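Local coordinates for protein piwi (Drosophila melanogaster, PDB 6KR6) that binds piRNAs as a Piwi-subfamily Argonaute and uses them to direct the methylation and repression of transposable elements, at residues P571-L575 with L643-I647; S599-N605 with Q635-H640; G218-T222 with R365-L369. All coordinates share one frame; numbering follows the deposited sequence.

Contact 1 of 3, residues P571-L575 with L643-I647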
loop_
_atom_site.group_PDB
_atom_site.type_symbol
_atom_site.label_atom_id
_atom_site.label_comp_id
_atom_site.label_asym_id
_atom_site.label_seq_id
_atom_site.Cartn_x
_atom_site.Cartn_y
_atom_site.Cartn_z
ATOM N N PRO A 571 -14.970 25.342 -4.016
ATOM C CA PRO A 571 -15.557 26.097 -5.138
ATOM C C PRO A 571 -16.048 25.194 -6.269
ATOM O O PRO A 571 -15.613 25.301 -7.420
ATOM C CB PRO A 571 -14.388 26.988 -5.571
ATOM C CG PRO A 571 -13.183 26.136 -5.317
ATOM C CD PRO A 571 -13.498 25.302 -4.091
ATOM N N LEU A 572 -16.972 24.293 -5.940
ATOM C CA LEU A 572 -17.562 23.400 -6.930
ATOM C C LEU A 572 -18.999 23.091 -6.532
ATOM O O LEU A 572 -19.302 22.930 -5.348
ATOM C CB LEU A 572 -16.757 22.104 -7.075
ATOM C CG LEU A 572 -15.625 22.125 -8.104
ATOM C CD1 LEU A 572 -14.947 20.766 -8.180
ATOM C CD2 LEU A 572 -16.153 22.542 -9.469
ATOM N N SER A 573 -19.874 23.006 -7.532
ATOM C CA SER A 573 -21.301 22.800 -7.324
ATOM C C SER A 573 -21.695 21.402 -7.780
ATOM O O SER A 573 -21.269 20.950 -8.850
ATOM C CB SER A 573 -22.121 23.849 -8.083
ATOM O OG SER A 573 -21.743 25.164 -7.717
ATOM N N GLY A 574 -22.511 20.729 -6.975
ATOM C CA GLY A 574 -22.987 19.400 -7.319
ATOM C C GLY A 574 -21.907 18.346 -7.434
ATOM O O GLY A 574 -21.964 17.503 -8.338
ATOM N N LEU A 575 -20.925 18.368 -6.539
ATOM C CA LEU A 575 -19.827 17.410 -6.554
ATOM C C LEU A 575 -20.043 16.360 -5.475
ATOM O O LEU A 575 -20.303 16.697 -4.314
ATOM C CB LEU A 575 -18.486 18.115 -6.345
ATOM C CG LEU A 575 -17.314 17.260 -5.854
ATOM C CD1 LEU A 575 -16.967 16.152 -6.840
ATOM C CD2 LEU A 575 -16.096 18.130 -5.581
ATOM N N LEU A 643 -29.499 14.385 -9.065
ATOM C CA LEU A 643 -28.258 13.628 -9.059
ATOM C C LEU A 643 -27.060 14.573 -9.099
ATOM O O LEU A 643 -27.193 15.741 -9.474
ATOM C CB LEU A 643 -28.225 12.674 -10.251
ATOM C CG LEU A 643 -29.218 11.511 -10.224
ATOM C CD1 LEU A 643 -29.022 10.607 -11.431
ATOM C CD2 LEU A 643 -29.075 10.723 -8.934
ATOM N N PRO A 644 -25.875 14.103 -8.709
ATOM C CA PRO A 644 -24.705 14.988 -8.721
ATOM C C PRO A 644 -24.212 15.257 -10.133
ATOM O O PRO A 644 -24.303 14.409 -11.024
ATOM C CB PRO A 644 -23.664 14.213 -7.904
ATOM C CG PRO A 644 -24.054 12.791 -8.060
ATOM C CD PRO A 644 -25.550 12.769 -8.165
ATOM N N SER A 645 -23.677 16.466 -10.330
ATOM C CA SER A 645 -23.185 16.864 -11.645
ATOM C C SER A 645 -21.766 16.364 -11.891
ATOM O O SER A 645 -21.424 15.989 -13.019
ATOM C CB SER A 645 -23.245 18.385 -11.791
ATOM O OG SER A 645 -24.560 18.871 -11.581
ATOM N N ARG A 646 -20.929 16.360 -10.854
ATOM C CA ARG A 646 -19.555 15.886 -10.945
ATOM C C ARG A 646 -19.318 14.825 -9.879
ATOM O O ARG A 646 -19.909 14.870 -8.796
ATOM C CB ARG A 646 -18.549 17.035 -10.765
ATOM C CG ARG A 646 -19.010 18.372 -11.328
ATOM C CD ARG A 646 -18.091 19.501 -10.882
ATOM N NE ARG A 646 -18.725 20.811 -11.008
ATOM C CZ ARG A 646 -18.564 21.627 -12.044
ATOM N NH1 ARG A 646 -17.782 21.274 -13.054
ATOM N NH2 ARG A 646 -19.183 22.800 -12.067
ATOM N N ILE A 647 -18.449 13.865 -10.194
ATOM C CA ILE A 647 -18.102 12.784 -9.279
ATOM C C ILE A 647 -16.594 12.584 -9.314
ATOM O O ILE A 647 -16.012 12.411 -10.391
ATOM C CB ILE A 647 -18.825 11.469 -9.636
ATOM C CG1 ILE A 647 -20.341 11.633 -9.522
ATOM C CG2 ILE A 647 -18.359 10.340 -8.730
ATOM C CD1 ILE A 647 -21.105 10.331 -9.662
#

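Contact 2 of 3, residues S599-N605 with Q635-H640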
loop_
_atom_site.group_PDB
_atom_site.type_symbol
_atom_site.label_atom_id
_atom_site.label_comp_id
_atom_site.label_asym_id
_atom_site.label_seq_id
_atom_site.Cartn_x
_atom_site.Cartn_y
_atom_site.Cartn_z
ATOM N N SER A 599 -19.686 11.734 -0.301
ATOM C CA SER A 599 -20.121 13.048 0.144
ATOM C C SER A 599 -21.386 13.461 -0.603
ATOM O O SER A 599 -21.786 12.846 -1.595
ATOM C CB SER A 599 -19.019 14.083 -0.065
ATOM O OG SER A 599 -19.069 14.624 -1.376
ATOM N N MET A 600 -22.024 14.531 -0.116
ATOM C CA MET A 600 -23.319 14.979 -0.631
ATOM C C MET A 600 -23.291 16.493 -0.830
ATOM O O MET A 600 -23.954 17.234 -0.101
ATOM C CB MET A 600 -24.457 14.573 0.309
ATOM C CG MET A 600 -24.504 13.096 0.625
ATOM S SD MET A 600 -26.129 12.396 0.301
ATOM C CE MET A 600 -25.659 10.765 -0.259
ATOM N N ASP A 601 -22.535 16.944 -1.831
ATOM C CA ASP A 601 -22.469 18.358 -2.199
ATOM C C ASP A 601 -22.128 19.209 -0.972
ATOM O O ASP A 601 -22.976 19.877 -0.375
ATOM C CB ASP A 601 -23.788 18.803 -2.841
ATOM C CG ASP A 601 -23.668 20.121 -3.583
ATOM O OD1 ASP A 601 -22.558 20.692 -3.619
ATOM O OD2 ASP A 601 -24.688 20.581 -4.141
ATOM N N LEU A 602 -20.844 19.142 -0.611
ATOM C CA LEU A 602 -20.381 19.625 0.686
ATOM C C LEU A 602 -20.641 21.111 0.900
ATOM O O LEU A 602 -20.685 21.561 2.051
ATOM C CB LEU A 602 -18.893 19.319 0.847
ATOM C CG LEU A 602 -18.559 17.827 0.786
ATOM C CD1 LEU A 602 -17.059 17.606 0.822
ATOM C CD2 LEU A 602 -19.242 17.090 1.928
ATOM N N GLN A 603 -20.826 21.886 -0.171
ATOM C CA GLN A 603 -21.080 23.311 0.008
ATOM C C GLN A 603 -22.484 23.589 0.527
ATOM O O GLN A 603 -22.735 24.690 1.029
ATOM C CB GLN A 603 -20.838 24.064 -1.302
ATOM C CG GLN A 603 -21.740 23.663 -2.455
ATOM C CD GLN A 603 -21.466 24.477 -3.709
ATOM O OE1 GLN A 603 -22.263 24.484 -4.647
ATOM N NE2 GLN A 603 -20.329 25.165 -3.729
ATOM N N GLN A 604 -23.399 22.623 0.432
ATOM C CA GLN A 604 -24.748 22.768 0.972
ATOM C C GLN A 604 -24.995 21.781 2.106
ATOM O O GLN A 604 -25.159 22.191 3.259
ATOM C CB GLN A 604 -25.796 22.593 -0.129
ATOM C CG GLN A 604 -25.935 23.767 -1.077
ATOM C CD GLN A 604 -27.180 23.658 -1.933
ATOM O OE1 GLN A 604 -28.059 22.838 -1.665
ATOM N NE2 GLN A 604 -27.264 24.483 -2.971
ATOM N N ASN A 605 -25.039 20.482 1.805
ATOM C CA ASN A 605 -25.402 19.482 2.804
ATOM C C ASN A 605 -24.239 19.166 3.737
ATOM O O ASN A 605 -24.396 19.205 4.963
ATOM C CB ASN A 605 -25.900 18.213 2.110
ATOM C CG ASN A 605 -26.372 17.153 3.085
ATOM O OD1 ASN A 605 -26.528 17.412 4.280
ATOM N ND2 ASN A 605 -26.616 15.953 2.577
ATOM N N GLN A 635 -29.386 7.919 -2.399
ATOM C CA GLN A 635 -29.438 8.777 -1.218
ATOM C C GLN A 635 -29.178 10.231 -1.588
ATOM O O GLN A 635 -29.823 11.144 -1.055
ATOM C CB GLN A 635 -28.426 8.298 -0.177
ATOM C CG GLN A 635 -28.432 9.094 1.121
ATOM C CD GLN A 635 -29.565 8.705 2.043
ATOM O OE1 GLN A 635 -30.188 7.658 1.872
ATOM N NE2 GLN A 635 -29.840 9.548 3.032
ATOM N N TYR A 636 -28.241 10.464 -2.512
ATOM C CA TYR A 636 -27.943 11.829 -2.932
ATOM C C TYR A 636 -29.158 12.490 -3.568
ATOM O O TYR A 636 -29.460 13.654 -3.280
ATOM C CB TYR A 636 -26.761 11.837 -3.902
ATOM C CG TYR A 636 -26.261 13.219 -4.275
ATOM C CD1 TYR A 636 -26.866 13.948 -5.289
ATOM C CD2 TYR A 636 -25.178 13.791 -3.619
ATOM C CE1 TYR A 636 -26.413 15.204 -5.637
ATOM C CE2 TYR A 636 -24.718 15.051 -3.962
ATOM C CZ TYR A 636 -25.340 15.751 -4.973
ATOM O OH TYR A 636 -24.893 17.004 -5.324
ATOM N N GLN A 637 -29.866 11.769 -4.439
ATOM C CA GLN A 637 -31.032 12.379 -5.076
ATOM C C GLN A 637 -32.207 12.481 -4.112
ATOM O O GLN A 637 -33.047 13.375 -4.259
ATOM C CB GLN A 637 -31.429 11.608 -6.337
ATOM C CG GLN A 637 -32.236 10.347 -6.104
ATOM C CD GLN A 637 -32.679 9.707 -7.406
ATOM O OE1 GLN A 637 -32.377 10.208 -8.489
ATOM N NE2 GLN A 637 -33.398 8.595 -7.307
ATOM N N HIS A 638 -32.283 11.597 -3.114
ATOM C CA HIS A 638 -33.328 11.723 -2.105
ATOM C C HIS A 638 -33.068 12.887 -1.158
ATOM O O HIS A 638 -34.014 13.398 -0.548
ATOM C CB HIS A 638 -33.457 10.421 -1.312
ATOM C CG HIS A 638 -34.644 10.385 -0.399
ATOM N ND1 HIS A 638 -35.911 10.068 -0.836
ATOM C CD2 HIS A 638 -34.755 10.634 0.927
ATOM C CE1 HIS A 638 -36.753 10.118 0.181
ATOM N NE2 HIS A 638 -36.077 10.460 1.264
ATOM N N GLU A 639 -31.812 13.311 -1.018
ATOM C CA GLU A 639 -31.487 14.464 -0.186
ATOM C C GLU A 639 -31.411 15.777 -0.954
ATOM O O GLU A 639 -31.538 16.840 -0.338
ATOM C CB GLU A 639 -30.155 14.241 0.538
ATOM C CG GLU A 639 -30.186 13.107 1.540
ATOM C CD GLU A 639 -29.054 13.190 2.536
ATOM O OE1 GLU A 639 -28.613 14.319 2.843
ATOM O OE2 GLU A 639 -28.603 12.128 3.010
ATOM N N HIS A 640 -31.203 15.736 -2.271
ATOM C CA HIS A 640 -31.048 16.946 -3.065
ATOM C C HIS A 640 -32.054 17.076 -4.201
ATOM O O HIS A 640 -31.994 18.064 -4.942
ATOM C CB HIS A 640 -29.628 17.024 -3.644
ATOM C CG HIS A 640 -28.590 17.416 -2.640
ATOM N ND1 HIS A 640 -28.068 18.690 -2.568
ATOM C CD2 HIS A 640 -27.982 16.704 -1.664
ATOM C CE1 HIS A 640 -27.181 18.745 -1.592
ATOM N NE2 HIS A 640 -27.109 17.553 -1.026
#

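Contact 3 of 3, residues G218-T222 with R365-L369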
loop_
_atom_site.group_PDB
_atom_site.type_symbol
_atom_site.label_atom_id
_atom_site.label_comp_id
_atom_site.label_asym_id
_atom_site.label_seq_id
_atom_site.Cartn_x
_atom_site.Cartn_y
_atom_site.Cartn_z
ATOM N N GLY A 218 16.410 4.563 -9.557
ATOM C CA GLY A 218 16.169 4.888 -8.165
ATOM C C GLY A 218 16.168 3.658 -7.278
ATOM O O GLY A 218 15.800 2.561 -7.708
ATOM N N THR A 219 16.573 3.856 -6.023
ATOM C CA THR A 219 16.647 2.794 -5.032
ATOM C C THR A 219 15.947 3.233 -3.753
ATOM O O THR A 219 15.784 4.425 -3.483
ATOM C CB THR A 219 18.101 2.410 -4.721
ATOM O OG1 THR A 219 18.959 2.894 -5.762
ATOM C CG2 THR A 219 18.241 0.900 -4.624
ATOM N N GLU A 220 15.534 2.243 -2.965
ATOM C CA GLU A 220 14.836 2.489 -1.710
ATOM C C GLU A 220 15.134 1.348 -0.745
ATOM O O GLU A 220 15.356 0.210 -1.162
ATOM C CB GLU A 220 13.324 2.641 -1.948
ATOM C CG GLU A 220 12.415 2.334 -0.758
ATOM C CD GLU A 220 12.422 3.417 0.308
ATOM O OE1 GLU A 220 13.141 4.425 0.143
ATOM O OE2 GLU A 220 11.698 3.259 1.314
ATOM N N ILE A 221 15.163 1.667 0.550
ATOM C CA ILE A 221 15.401 0.646 1.565
ATOM C C ILE A 221 14.184 -0.271 1.666
ATOM O O ILE A 221 13.034 0.161 1.504
ATOM C CB ILE A 221 15.722 1.306 2.918
ATOM C CG1 ILE A 221 16.894 2.279 2.764
ATOM C CG2 ILE A 221 16.031 0.264 3.977
ATOM C CD1 ILE A 221 18.141 1.643 2.185
ATOM N N THR A 222 14.432 -1.554 1.928
ATOM C CA THR A 222 13.361 -2.537 2.016
ATOM C C THR A 222 13.779 -3.633 2.987
ATOM O O THR A 222 14.969 -3.883 3.188
ATOM C CB THR A 222 13.029 -3.120 0.632
ATOM O OG1 THR A 222 12.783 -2.050 -0.288
ATOM C CG2 THR A 222 11.791 -4.004 0.685
ATOM N N ARG A 365 18.527 7.435 6.025
ATOM C CA ARG A 365 18.162 6.792 4.767
ATOM C C ARG A 365 19.058 7.268 3.630
ATOM O O ARG A 365 19.512 6.462 2.806
ATOM C CB ARG A 365 16.688 7.066 4.461
ATOM C CG ARG A 365 16.088 6.210 3.359
ATOM C CD ARG A 365 14.597 6.491 3.205
ATOM N NE ARG A 365 13.823 6.036 4.358
ATOM C CZ ARG A 365 13.163 4.882 4.406
ATOM N NH1 ARG A 365 13.181 4.065 3.363
ATOM N NH2 ARG A 365 12.483 4.547 5.494
ATOM N N THR A 366 19.335 8.575 3.578
ATOM C CA THR A 366 20.250 9.096 2.566
ATOM C C THR A 366 21.643 8.493 2.716
ATOM O O THR A 366 22.310 8.188 1.718
ATOM C CB THR A 366 20.315 10.622 2.654
ATOM O OG1 THR A 366 18.990 11.165 2.595
ATOM C CG2 THR A 366 21.137 11.189 1.510
ATOM N N ASP A 367 22.095 8.306 3.959
ATOM C CA ASP A 367 23.410 7.715 4.195
ATOM C C ASP A 367 23.465 6.277 3.697
ATOM O O ASP A 367 24.407 5.886 2.999
ATOM C CB ASP A 367 23.758 7.779 5.682
ATOM C CG ASP A 367 24.108 9.178 6.143
ATOM O OD1 ASP A 367 24.172 10.091 5.291
ATOM O OD2 ASP A 367 24.319 9.365 7.360
ATOM N N ARG A 368 22.468 5.467 4.064
ATOM C CA ARG A 368 22.442 4.084 3.591
ATOM C C ARG A 368 22.354 4.017 2.070
ATOM O O ARG A 368 22.963 3.134 1.447
ATOM C CB ARG A 368 21.281 3.328 4.238
ATOM C CG ARG A 368 21.524 2.950 5.695
ATOM C CD ARG A 368 20.223 2.579 6.392
ATOM N NE ARG A 368 20.402 2.249 7.806
ATOM C CZ ARG A 368 20.673 3.135 8.761
ATOM N NH1 ARG A 368 20.808 2.741 10.019
ATOM N NH2 ARG A 368 20.820 4.418 8.461
ATOM N N LEU A 369 21.633 4.956 1.452
ATOM C CA LEU A 369 21.536 4.980 -0.004
ATOM C C LEU A 369 22.885 5.293 -0.644
ATOM O O LEU A 369 23.296 4.633 -1.607
ATOM C CB LEU A 369 20.488 6.002 -0.439
ATOM C CG LEU A 369 19.505 5.535 -1.511
ATOM C CD1 LEU A 369 18.512 4.545 -0.921
ATOM C CD2 LEU A 369 18.789 6.721 -2.134
#

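Contact 1 of 3, residues P571-L575 with L643-I647
L575 and R646 form a parallel beta bridge with their CA atoms 4.7 Å apart, and just ahead of it the G574 carbonyl turns to the backbone of 643-647. G574 O takes a nearly straight bond of 3.0 Å from R646 N. A second donor, S645 N, reaches the same oxygen in a bent, weak bond, so one acceptor holds two successive amides. G574 has positive phi (63°), part of the bend that leads the loop into strand 575-584. One residue on, L575 CA makes a C-H...O contact of 3.4 Å with R646 O.

R646 has the most surface buried here. From CG to NE its chain is extended, running back along 571-575 until NE meets S573 O at the edge of the guanidinium in a long, weak hydrogen bond of 3.3 Å. L572 crosses it at about a right angle and lays CD2 over one guanidinium face, 3.4 Å above the plane and off towards the rim. Nearer the backbone, L575 CD1 lies 4.3 Å from R646 CB, both side chains being on the same face of the sheet. L760 of helix 754-764 touches L572 and L575, whereas L633 and Y636 of helix 625-640 pack on P644.

The bridge opens the parallel pairing of strands 575-584 and 646-652, which bear D581 and D652, the probable catalytic aspartates that share a zinc ion; adjacent parallel strands of this kind form the centre of the RNase H fold.

Contact 2 of 3, residues S599-N605 with Q635-H640
M600, D601 and N605 meet Y636, E639 and H640 where the connection between two antiparallel strands of the RNase H-like fold, 592-599 and 608-614, lies against the C-terminal part of helix 625-640. The weakly bonded turn 601-605 runs at 43° to the segment 635-640, 12.3 Å away axis to axis.

Apolar contact centres on M600. Bent at chi2 and chi3, its chain puts CE 3.5 Å from Q635 CG and 4.0 Å from Y636 CB. F609 of strand 608-614 also touches M600 and Q635.

Both aromatic rings take part. The M600 sulfur makes an oblique Met-aromatic contact with Y636, whose edge faces M600 CA and D601 N, with D601 CB against Y636 OH. H640 brings CE1 3.6 Å from D601 CB, while N605 CB lies at the imidazole edge, 3.4 Å from NE2.

Polar contacts across the interface are weak. H640 NE2 donates to M600 O (3.3 Å), and N605 ND2 to E639 OE1, amide and carboxylate planes 59° apart. N605 OD1 bonds T607 OG1.

E639 OE2 forms a salt bridge with K805 NZ. On the same oxygen, Q635 NE2 bonds the anti lone pair at 2.9 Å, with E639 OE2 lying only 9° out of the Q635 amide plane.

Contact 3 of 3, residues G218-T222 with R365-L369
I221, R365 and L369 have the most surface buried where strand 218-222 meets helix 365-369, their axes approaching to 8.9 Å at 116°. I221 points toward the helix. The isoleucine and the R365 chain run antiparallel alongside each other, I221 CG1 4.1 Å from R365 CG. Farther out, I221 CD1 comes 4.3 Å from L369 CD1 and also touches R368 CB, so the isoleucine packs on three residues of about one helical turn.

R365 leaves the helix with CG anti to the backbone N (chi1 -167°) and bends at chi3, which carries NH1 past I221 CB to E220. The salt bridge between R365 NH1 and E220 OE2 spans 2.7 Å; the guanidinium and carboxylate planes are nearly parallel (7°) but stepped, so OE2 approaches NH1 obliquely. E220 starts away from the helix and is turned back by its chi2 bend. The same OE2 pairs with R700, so two arginines gather round one buried carboxylate, and R365 NE bonds T737 OG1.

L369 lays CD1 3.7 Å from T219 O, a carbonyl oxygen that also accepts a hydrogen bond from N69 ND2.

The contact is strand-on-helix packing between strand 215-227 and helix 362-378, consistent with the L1 and L2 linkers that flank PAZ in Argonaute proteins; R700 and T737 tie it to the Piwi domain.

How the contacts relate
Contact 3 comes first along the chain; contact 1 then encloses contact 2 in sequence, its segments lying outside 599-605 and 635-640. Contacts 1 and 2 have centres 9 Å apart and share the Piwi domain: helix 625-640 leads directly into strand 646-652. They touch, with S573 OG probably hydrogen-bonded to Q603 OE1, making one continuous patch at the start of two central strands of the RNase H-like core. Contact 3 lies on the opposite side of the chain's centre, 43 Å from contact 1 and 46 Å from contact 2, centre to centre. Contact 1 thus pairs the beginnings of two strands, contact 2 sets a strand connection on the helix between them, and contact 3 separately joins a strand and a helix 143 residues apart.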